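Local coordinates for protein amine Dehydrogenase (Pseudomonas putida, PDB 1JMX) that probably takes part in amine oxidation as the two-haem alpha subunit of a quinohemoprotein amine dehydrogenase, passing electrons through its c-type haems, at residues A434-M437 against F443-G446; D208-E213 against Y236-N241; A168-A173 against L232-E237. One frame throughout, in Å; residues are numbered along the deposited sequence.

Contacts 2 and 3 belong to one region, the end of the eight-stranded antiparallel barrel that faces the haem-binding helices. Their centres lie about 15 Å apart, they share Tyr-236 and Glu-237, and Asp-208 O lies 2.9 Å from Leu-232 N, a probable hydrogen bond where strand 209-218 begins beside strand 223-233. Contact 3 fastens helix 165-173 to the hairpin turn at 234-236; contact 2 lies further along the barrel. Contact 1 is a separate hairpin in domain IV, its centre about 35 Å from that of contact 2 and about 43 Å from that of contact 3. In contact 3 the Asn-234 side chain is about 10 Å from that of Lys-32, which binds the second haem.

Contact 1 (A434-M437 against F443-G446); sequences AGKM and FVPG
A short beta hairpin, strand 435-437 against strand 442-445, brings Lys-436 and Val-444 together as its antiparallel hydrogen-bonded pair. Lys-436 N donates to Val-444 O at 2.9 Å, and Val-444 N returns the bond to Lys-436 O at an angle of 168°. Past this pair, Gly-446 N hydrogen-bonds Ala-434 O at 2.9 Å. Gly-435, with positive phi, lets the chain leave helix 430-433; its CA lies 3.2 Å from Val-444 O, a side chain here would run into that oxygen and the Phe-443 ring, and the backbone angles by themselves call for glycine. The Phe-443 ring lies against the partner backbone: with CG anti to the backbone N (chi1 -175°), Lys-436 N sits over one face, while Ala-434 O approaches the edge, 3.6 Å from CE2. Met-437 CB packs against Phe-443 CD1 at 3.9 Å, the two side chains crossing at about a right angle. On the face of the sheet opposite Phe-443 and Met-437, Lys-436 runs alongside Val-444, and a final bend at chi4 (-60°) sets NZ 3.5 Å from Val-444 CG1. A water accepts from Lys-436 NZ and donates to Val-444 O, giving that carbonyl a second donor. Phe-443 pairs by backbone with Gly-391 of strand 391-400 and packs with Met-437 on strands 406-420 and 462-470: an antiparallel beta hairpin built into the mixed sheet of an E-set domain.

Contact 2 (D208-E213 against Y236-N241); sequences DTFKVE and YEWRGN
Trp-238 lays the six-membered ring of its indole across Phe-210 and Val-212, two residues on the same face of strand 209-218. Its CZ3 meets Phe-210 CD2 at 3.7 Å, while CZ2 lies 3.9 Å from Val-212 CG2. The two aromatic planes are turned by 24° but slid apart, centroids 5.6 Å from each other, so the rings barely overlap. Trp-238 has CG anti to the backbone N (chi1 173°), which carries the long indole across to the other strand. Its N-H is taken by Gln-251 OE1, which fixes the rotation of the ring, and Phe-253 lies nearly parallel to it. Cut back to an alanine, this position would probably leave a gap beside Phe-210 and Val-212 and Gln-251 OE1 without its indole donor. Beside the tryptophan, Arg-239 grips one carboxylate oxygen with two nitrogens: NH1 reaches Glu-237 OE1 at 2.9 Å and NH2 at 3.0 Å, both from the same face of the carboxylate. Further charges join in, Glu-35 at Arg-239 and Arg-79 at Glu-237. In the barrel, strand 223-233 runs between the two segments; the aromatic contact passes over its Ala-230, with Val-202 of strand 194-204 packing against both Phe-210 and Trp-238.

Contact 3 (A168-A173 against L232-E237); sequences AEWQKA and LYNGYE
Trp-170 of helix 165-173 plugs its indole against Asn-234 and Tyr-236, in the turn that joins barrel strands 223-233 and 237-244. The turn closes with a classic beta bulge: Tyr-233 O accepts from both Tyr-236 N and Glu-237 N, the latter at 2.8 Å. Asn-234 comes next and receives the indole N-H. Trp-170 NE1 donates to Asn-234 O at 3.2 Å, with the oxygen in the indole plane and the N-H...O angle 144°. The same N-H makes a weak bond to Asn-234 OD1, also 3.2 Å away, so backbone and side chain of one residue share it; the amide plane stands 85° from the ring. Asp-66 takes the Asn-234 backbone N-H, tying the turn to helix 54-67. Gly-235 follows with positive phi; its C lies at the Trp-170 ring edge by CZ2, and a side chain here would point toward the indole. At Tyr-236, with CG lodged between the backbone N and the carbonyl carbon (chi1 77°), CD2 touches Trp-170 CZ2 at 3.6 Å, the two rings set obliquely. The Tyr-236 OH is hydrogen-bonded to Leu-70 O, and Leu-256 packs against both rings. Last, Glu-237 lays its CG over one face of the Tyr-236 ring, 3.7 Å above the plane and offset toward the rim.

Contact 1 (A434-M437 against F443-G446)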
loop_
_atom_site.group_PDB
_atom_site.type_symbol
_atom_site.label_atom_id
_atom_site.label_comp_id
_atom_site.label_asym_id
_atom_site.label_seq_id
_atom_site.Cartn_x
_atom_site.Cartn_y
_atom_site.Cartn_z
ATOM N N ALA A 434 7.539 -18.874 -7.360
ATOM C CA ALA A 434 7.870 -17.462 -7.158
ATOM C C ALA A 434 8.605 -16.768 -8.295
ATOM O O ALA A 434 8.449 -15.562 -8.496
ATOM C CB ALA A 434 8.622 -17.272 -5.845
ATOM N N GLY A 435 9.409 -17.522 -9.031
ATOM C CA GLY A 435 10.143 -16.941 -10.137
ATOM C C GLY A 435 11.473 -17.635 -10.335
ATOM O O GLY A 435 11.671 -18.749 -9.835
ATOM N N LYS A 436 12.399 -16.964 -11.017
ATOM C CA LYS A 436 13.705 -17.548 -11.276
ATOM C C LYS A 436 14.875 -16.633 -10.960
ATOM O O LYS A 436 14.910 -15.474 -11.374
ATOM C CB LYS A 436 13.799 -18.052 -12.723
ATOM C CG LYS A 436 13.596 -16.982 -13.788
ATOM C CD LYS A 436 13.522 -17.579 -15.204
ATOM C CE LYS A 436 13.360 -16.498 -16.279
ATOM N NZ LYS A 436 12.115 -15.690 -16.073
ATOM N N MET A 437 15.796 -17.154 -10.156
ATOM C CA MET A 437 17.001 -16.431 -9.790
ATOM C C MET A 437 18.009 -16.718 -10.893
ATOM O O MET A 437 18.273 -17.875 -11.235
ATOM C CB MET A 437 17.548 -16.924 -8.448
ATOM C CG MET A 437 18.844 -16.261 -8.023
ATOM S SD MET A 437 18.645 -14.496 -7.742
ATOM C CE MET A 437 18.354 -14.474 -5.986
ATOM N N PHE A 443 16.612 -11.548 -9.815
ATOM C CA PHE A 443 15.484 -12.451 -9.631
ATOM C C PHE A 443 14.280 -11.939 -10.425
ATOM O O PHE A 443 13.829 -10.814 -10.225
ATOM C CB PHE A 443 15.105 -12.573 -8.153
ATOM C CG PHE A 443 14.018 -13.580 -7.895
ATOM C CD1 PHE A 443 14.328 -14.917 -7.675
ATOM C CD2 PHE A 443 12.680 -13.196 -7.885
ATOM C CE1 PHE A 443 13.322 -15.862 -7.448
ATOM C CE2 PHE A 443 11.668 -14.132 -7.661
ATOM C CZ PHE A 443 11.992 -15.469 -7.441
ATOM N N VAL A 444 13.788 -12.764 -11.341
ATOM C CA VAL A 444 12.634 -12.422 -12.172
ATOM C C VAL A 444 11.416 -13.166 -11.621
ATOM O O VAL A 444 11.318 -14.388 -11.749
ATOM C CB VAL A 444 12.873 -12.824 -13.663
ATOM C CG1 VAL A 444 11.617 -12.597 -14.492
ATOM C CG2 VAL A 444 14.046 -12.032 -14.246
ATOM N N PRO A 445 10.490 -12.438 -10.965
ATOM C CA PRO A 445 9.282 -13.044 -10.392
ATOM C C PRO A 445 8.333 -13.627 -11.432
ATOM O O PRO A 445 8.432 -13.323 -12.624
ATOM C CB PRO A 445 8.651 -11.882 -9.621
ATOM C CG PRO A 445 9.091 -10.685 -10.384
ATOM C CD PRO A 445 10.529 -10.991 -10.690
ATOM N N GLY A 446 7.432 -14.490 -10.978
ATOM C CA GLY A 446 6.480 -15.109 -11.886
ATOM C C GLY A 446 5.423 -14.148 -12.410
ATOM O O GLY A 446 5.372 -12.976 -12.018
HETATM O O HOH W 1 10.199 -16.224 -13.760
#

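Contact 2 (D208-E213 against Y236-N241)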
loop_
_atom_site.group_PDB
_atom_site.type_symbol
_atom_site.label_atom_id
_atom_site.label_comp_id
_atom_site.label_asym_id
_atom_site.label_seq_id
_atom_site.Cartn_x
_atom_site.Cartn_y
_atom_site.Cartn_z
ATOM N N ASP A 208 14.676 26.776 -18.812
ATOM C CA ASP A 208 15.382 25.940 -17.830
ATOM C C ASP A 208 15.494 24.486 -18.271
ATOM O O ASP A 208 15.684 23.591 -17.450
ATOM C CB ASP A 208 14.711 26.018 -16.454
ATOM C CG ASP A 208 14.935 27.353 -15.764
ATOM O OD1 ASP A 208 14.249 27.623 -14.751
ATOM O OD2 ASP A 208 15.801 28.131 -16.225
ATOM N N THR A 209 15.349 24.258 -19.573
ATOM C CA THR A 209 15.459 22.923 -20.142
ATOM C C THR A 209 16.825 22.809 -20.835
ATOM O O THR A 209 17.469 23.823 -21.132
ATOM C CB THR A 209 14.318 22.634 -21.145
ATOM O OG1 THR A 209 14.515 23.400 -22.332
ATOM C CG2 THR A 209 12.976 23.006 -20.552
ATOM N N PHE A 210 17.271 21.580 -21.077
ATOM C CA PHE A 210 18.567 21.342 -21.703
ATOM C C PHE A 210 18.513 20.120 -22.594
ATOM O O PHE A 210 17.576 19.315 -22.520
ATOM C CB PHE A 210 19.647 21.048 -20.646
ATOM C CG PHE A 210 19.751 22.072 -19.551
ATOM C CD1 PHE A 210 20.615 23.158 -19.675
ATOM C CD2 PHE A 210 19.014 21.932 -18.375
ATOM C CE1 PHE A 210 20.741 24.086 -18.650
ATOM C CE2 PHE A 210 19.133 22.858 -17.341
ATOM C CZ PHE A 210 19.996 23.934 -17.477
ATOM N N LYS A 211 19.528 20.008 -23.448
ATOM C CA LYS A 211 19.718 18.857 -24.326
ATOM C C LYS A 211 20.784 18.082 -23.556
ATOM O O LYS A 211 21.674 18.683 -22.948
ATOM C CB LYS A 211 20.267 19.272 -25.694
ATOM C CG LYS A 211 19.274 19.997 -26.600
ATOM C CD LYS A 211 19.848 20.093 -28.013
ATOM C CE LYS A 211 18.914 20.816 -28.986
ATOM N NZ LYS A 211 19.489 20.853 -30.378
ATOM N N VAL A 212 20.691 16.759 -23.554
ATOM C CA VAL A 212 21.641 15.942 -22.799
ATOM C C VAL A 212 22.217 14.814 -23.642
ATOM O O VAL A 212 21.511 14.163 -24.408
ATOM C CB VAL A 212 20.975 15.324 -21.522
ATOM C CG1 VAL A 212 22.021 14.655 -20.642
ATOM C CG2 VAL A 212 20.232 16.390 -20.723
ATOM N N GLU A 213 23.510 14.576 -23.466
ATOM C CA GLU A 213 24.199 13.524 -24.198
ATOM C C GLU A 213 25.054 12.730 -23.224
ATOM O O GLU A 213 25.916 13.279 -22.549
ATOM C CB GLU A 213 25.086 14.135 -25.285
ATOM C CG GLU A 213 25.697 13.127 -26.237
ATOM C CD GLU A 213 25.068 13.175 -27.626
ATOM O OE1 GLU A 213 24.693 12.093 -28.158
ATOM O OE2 GLU A 213 24.959 14.293 -28.191
ATOM N N TYR A 236 17.960 23.619 -8.565
ATOM C CA TYR A 236 18.785 22.453 -8.247
ATOM C C TYR A 236 18.137 21.111 -8.562
ATOM O O TYR A 236 18.843 20.138 -8.808
ATOM C CB TYR A 236 19.252 22.481 -6.783
ATOM C CG TYR A 236 18.208 22.076 -5.757
ATOM C CD1 TYR A 236 18.281 20.841 -5.111
ATOM C CD2 TYR A 236 17.158 22.932 -5.425
ATOM C CE1 TYR A 236 17.339 20.469 -4.160
ATOM C CE2 TYR A 236 16.210 22.572 -4.477
ATOM C CZ TYR A 236 16.307 21.344 -3.846
ATOM O OH TYR A 236 15.393 21.005 -2.884
ATOM N N GLU A 237 16.803 21.059 -8.571
ATOM C CA GLU A 237 16.079 19.818 -8.856
ATOM C C GLU A 237 16.068 19.434 -10.330
ATOM O O GLU A 237 15.184 19.818 -11.096
ATOM C CB GLU A 237 14.654 19.870 -8.301
ATOM C CG GLU A 237 14.565 19.801 -6.777
ATOM C CD GLU A 237 14.877 18.416 -6.198
ATOM O OE1 GLU A 237 15.344 17.514 -6.928
ATOM O OE2 GLU A 237 14.649 18.228 -4.987
ATOM N N TRP A 238 17.056 18.628 -10.694
ATOM C CA TRP A 238 17.247 18.152 -12.051
ATOM C C TRP A 238 16.395 16.931 -12.377
ATOM O O TRP A 238 16.473 15.907 -11.702
ATOM C CB TRP A 238 18.728 17.831 -12.247
ATOM C CG TRP A 238 19.081 17.177 -13.543
ATOM C CD1 TRP A 238 18.969 15.850 -13.853
ATOM C CD2 TRP A 238 19.675 17.808 -14.682
ATOM N NE1 TRP A 238 19.465 15.615 -15.112
ATOM C CE2 TRP A 238 19.906 16.798 -15.645
ATOM C CE3 TRP A 238 20.038 19.128 -14.984
ATOM C CZ2 TRP A 238 20.490 17.069 -16.892
ATOM C CZ3 TRP A 238 20.615 19.396 -16.218
ATOM C CH2 TRP A 238 20.835 18.371 -17.158
ATOM N N ARG A 239 15.589 17.049 -13.429
ATOM C CA ARG A 239 14.735 15.961 -13.881
ATOM C C ARG A 239 15.013 15.735 -15.352
ATOM O O ARG A 239 14.790 16.615 -16.170
ATOM C CB ARG A 239 13.256 16.301 -13.675
ATOM C CG ARG A 239 12.860 16.424 -12.228
ATOM C CD ARG A 239 13.039 15.111 -11.490
ATOM N NE ARG A 239 12.679 15.254 -10.086
ATOM C CZ ARG A 239 13.449 15.843 -9.181
ATOM N NH1 ARG A 239 14.629 16.334 -9.525
ATOM N NH2 ARG A 239 13.021 15.985 -7.942
ATOM N N GLY A 240 15.485 14.548 -15.698
ATOM C CA GLY A 240 15.783 14.288 -17.086
ATOM C C GLY A 240 15.331 12.947 -17.599
ATOM O O GLY A 240 14.917 12.076 -16.839
ATOM N N ASN A 241 15.355 12.814 -18.920
ATOM C CA ASN A 241 14.981 11.574 -19.567
ATOM C C ASN A 241 15.997 11.340 -20.667
ATOM O O ASN A 241 16.148 12.160 -21.576
ATOM C CB ASN A 241 13.573 11.645 -20.156
ATOM C CG ASN A 241 13.099 10.296 -20.652
ATOM O OD1 ASN A 241 13.337 9.911 -21.809
ATOM N ND2 ASN A 241 12.469 9.543 -19.764
#

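Contact 3 (A168-A173 against L232-E237)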
loop_
_atom_site.group_PDB
_atom_site.type_symbol
_atom_site.label_atom_id
_atom_site.label_comp_id
_atom_site.label_asym_id
_atom_site.label_seq_id
_atom_site.Cartn_x
_atom_site.Cartn_y
_atom_site.Cartn_z
ATOM N N ALA A 168 14.113 30.842 2.831
ATOM C CA ALA A 168 14.326 32.272 2.622
ATOM C C ALA A 168 15.695 32.521 1.996
ATOM O O ALA A 168 15.820 33.275 1.023
ATOM C CB ALA A 168 14.208 33.019 3.957
ATOM N N GLU A 169 16.711 31.862 2.552
ATOM C CA GLU A 169 18.085 31.986 2.080
ATOM C C GLU A 169 18.326 31.269 0.770
ATOM O O GLU A 169 19.306 31.545 0.076
ATOM C CB GLU A 169 19.055 31.503 3.151
ATOM C CG GLU A 169 19.237 32.535 4.253
ATOM C CD GLU A 169 20.035 32.025 5.438
ATOM O OE1 GLU A 169 19.521 32.127 6.582
ATOM O OE2 GLU A 169 21.181 31.548 5.231
ATOM N N TRP A 170 17.445 30.330 0.443
ATOM C CA TRP A 170 17.565 29.620 -0.810
ATOM C C TRP A 170 16.995 30.482 -1.943
ATOM O O TRP A 170 17.551 30.514 -3.037
ATOM C CB TRP A 170 16.851 28.273 -0.761
ATOM C CG TRP A 170 16.968 27.579 -2.060
ATOM C CD1 TRP A 170 15.972 27.342 -2.953
ATOM C CD2 TRP A 170 18.176 27.113 -2.668
ATOM N NE1 TRP A 170 16.483 26.763 -4.082
ATOM C CE2 TRP A 170 17.835 26.611 -3.936
ATOM C CE3 TRP A 170 19.517 27.076 -2.262
ATOM C CZ2 TRP A 170 18.784 26.074 -4.811
ATOM C CZ3 TRP A 170 20.464 26.543 -3.130
ATOM C CH2 TRP A 170 20.091 26.050 -4.392
ATOM N N GLN A 171 15.890 31.176 -1.673
ATOM C CA GLN A 171 15.260 32.041 -2.665
ATOM C C GLN A 171 16.202 33.147 -3.144
ATOM O O GLN A 171 16.048 33.666 -4.250
ATOM C CB GLN A 171 13.991 32.680 -2.096
ATOM C CG GLN A 171 12.849 31.715 -1.882
ATOM C CD GLN A 171 11.573 32.416 -1.450
ATOM O OE1 GLN A 171 10.748 32.810 -2.289
ATOM N NE2 GLN A 171 11.405 32.587 -0.135
ATOM N N LYS A 172 17.147 33.535 -2.291
ATOM C CA LYS A 172 18.109 34.572 -2.640
ATOM C C LYS A 172 19.384 34.000 -3.260
ATOM O O LYS A 172 19.909 34.561 -4.227
ATOM C CB LYS A 172 18.461 35.424 -1.414
ATOM C CG LYS A 172 17.325 36.329 -0.914
ATOM C CD LYS A 172 17.223 37.671 -1.666
ATOM C CE LYS A 172 16.785 37.529 -3.133
ATOM N NZ LYS A 172 17.923 37.695 -4.114
ATOM N N ALA A 173 19.852 32.871 -2.731
ATOM C CA ALA A 173 21.072 32.239 -3.222
ATOM C C ALA A 173 20.873 31.220 -4.337
ATOM O O ALA A 173 21.834 30.593 -4.761
ATOM C CB ALA A 173 21.835 31.600 -2.059
ATOM N N LEU A 232 15.162 21.886 -15.134
ATOM C CA LEU A 232 15.720 22.193 -13.835
ATOM C C LEU A 232 14.691 22.991 -13.029
ATOM O O LEU A 232 14.255 24.068 -13.447
ATOM C CB LEU A 232 17.028 22.974 -14.026
ATOM C CG LEU A 232 18.076 23.220 -12.936
ATOM C CD1 LEU A 232 17.958 24.621 -12.388
ATOM C CD2 LEU A 232 18.018 22.172 -11.848
ATOM N N TYR A 233 14.270 22.408 -11.907
ATOM C CA TYR A 233 13.300 23.014 -11.001
ATOM C C TYR A 233 13.976 23.600 -9.779
ATOM O O TYR A 233 14.910 23.017 -9.238
ATOM C CB TYR A 233 12.297 21.972 -10.509
ATOM C CG TYR A 233 11.477 21.316 -11.582
ATOM C CD1 TYR A 233 11.749 20.013 -11.989
ATOM C CD2 TYR A 233 10.395 21.977 -12.160
ATOM C CE1 TYR A 233 10.962 19.381 -12.936
ATOM C CE2 TYR A 233 9.602 21.356 -13.106
ATOM C CZ TYR A 233 9.888 20.058 -13.488
ATOM O OH TYR A 233 9.096 19.429 -14.408
ATOM N N ASN A 234 13.497 24.761 -9.354
ATOM C CA ASN A 234 14.000 25.437 -8.163
ATOM C C ASN A 234 15.520 25.594 -8.090
ATOM O O ASN A 234 16.096 25.561 -7.008
ATOM C CB ASN A 234 13.470 24.725 -6.913
ATOM C CG ASN A 234 13.589 25.565 -5.656
ATOM O OD1 ASN A 234 13.684 26.785 -5.717
ATOM N ND2 ASN A 234 13.582 24.909 -4.506
ATOM N N GLY A 235 16.164 25.725 -9.246
ATOM C CA GLY A 235 17.602 25.929 -9.286
ATOM C C GLY A 235 18.514 24.763 -8.968
ATOM O O GLY A 235 19.728 24.905 -9.095
ATOM N N TYR A 236 17.960 23.619 -8.565
ATOM C CA TYR A 236 18.785 22.453 -8.247
ATOM C C TYR A 236 18.137 21.111 -8.562
ATOM O O TYR A 236 18.843 20.138 -8.808
ATOM C CB TYR A 236 19.252 22.481 -6.783
ATOM C CG TYR A 236 18.208 22.076 -5.757
ATOM C CD1 TYR A 236 18.281 20.841 -5.111
ATOM C CD2 TYR A 236 17.158 22.932 -5.425
ATOM C CE1 TYR A 236 17.339 20.469 -4.160
ATOM C CE2 TYR A 236 16.210 22.572 -4.477
ATOM C CZ TYR A 236 16.307 21.344 -3.846
ATOM O OH TYR A 236 15.393 21.005 -2.884
ATOM N N GLU A 237 16.803 21.059 -8.571
ATOM C CA GLU A 237 16.079 19.818 -8.856
ATOM C C GLU A 237 16.068 19.434 -10.330
ATOM O O GLU A 237 15.184 19.818 -11.096
ATOM C CB GLU A 237 14.654 19.870 -8.301
ATOM C CG GLU A 237 14.565 19.801 -6.777
ATOM C CD GLU A 237 14.877 18.416 -6.198
ATOM O OE1 GLU A 237 15.344 17.514 -6.928
ATOM O OE2 GLU A 237 14.649 18.228 -4.987
#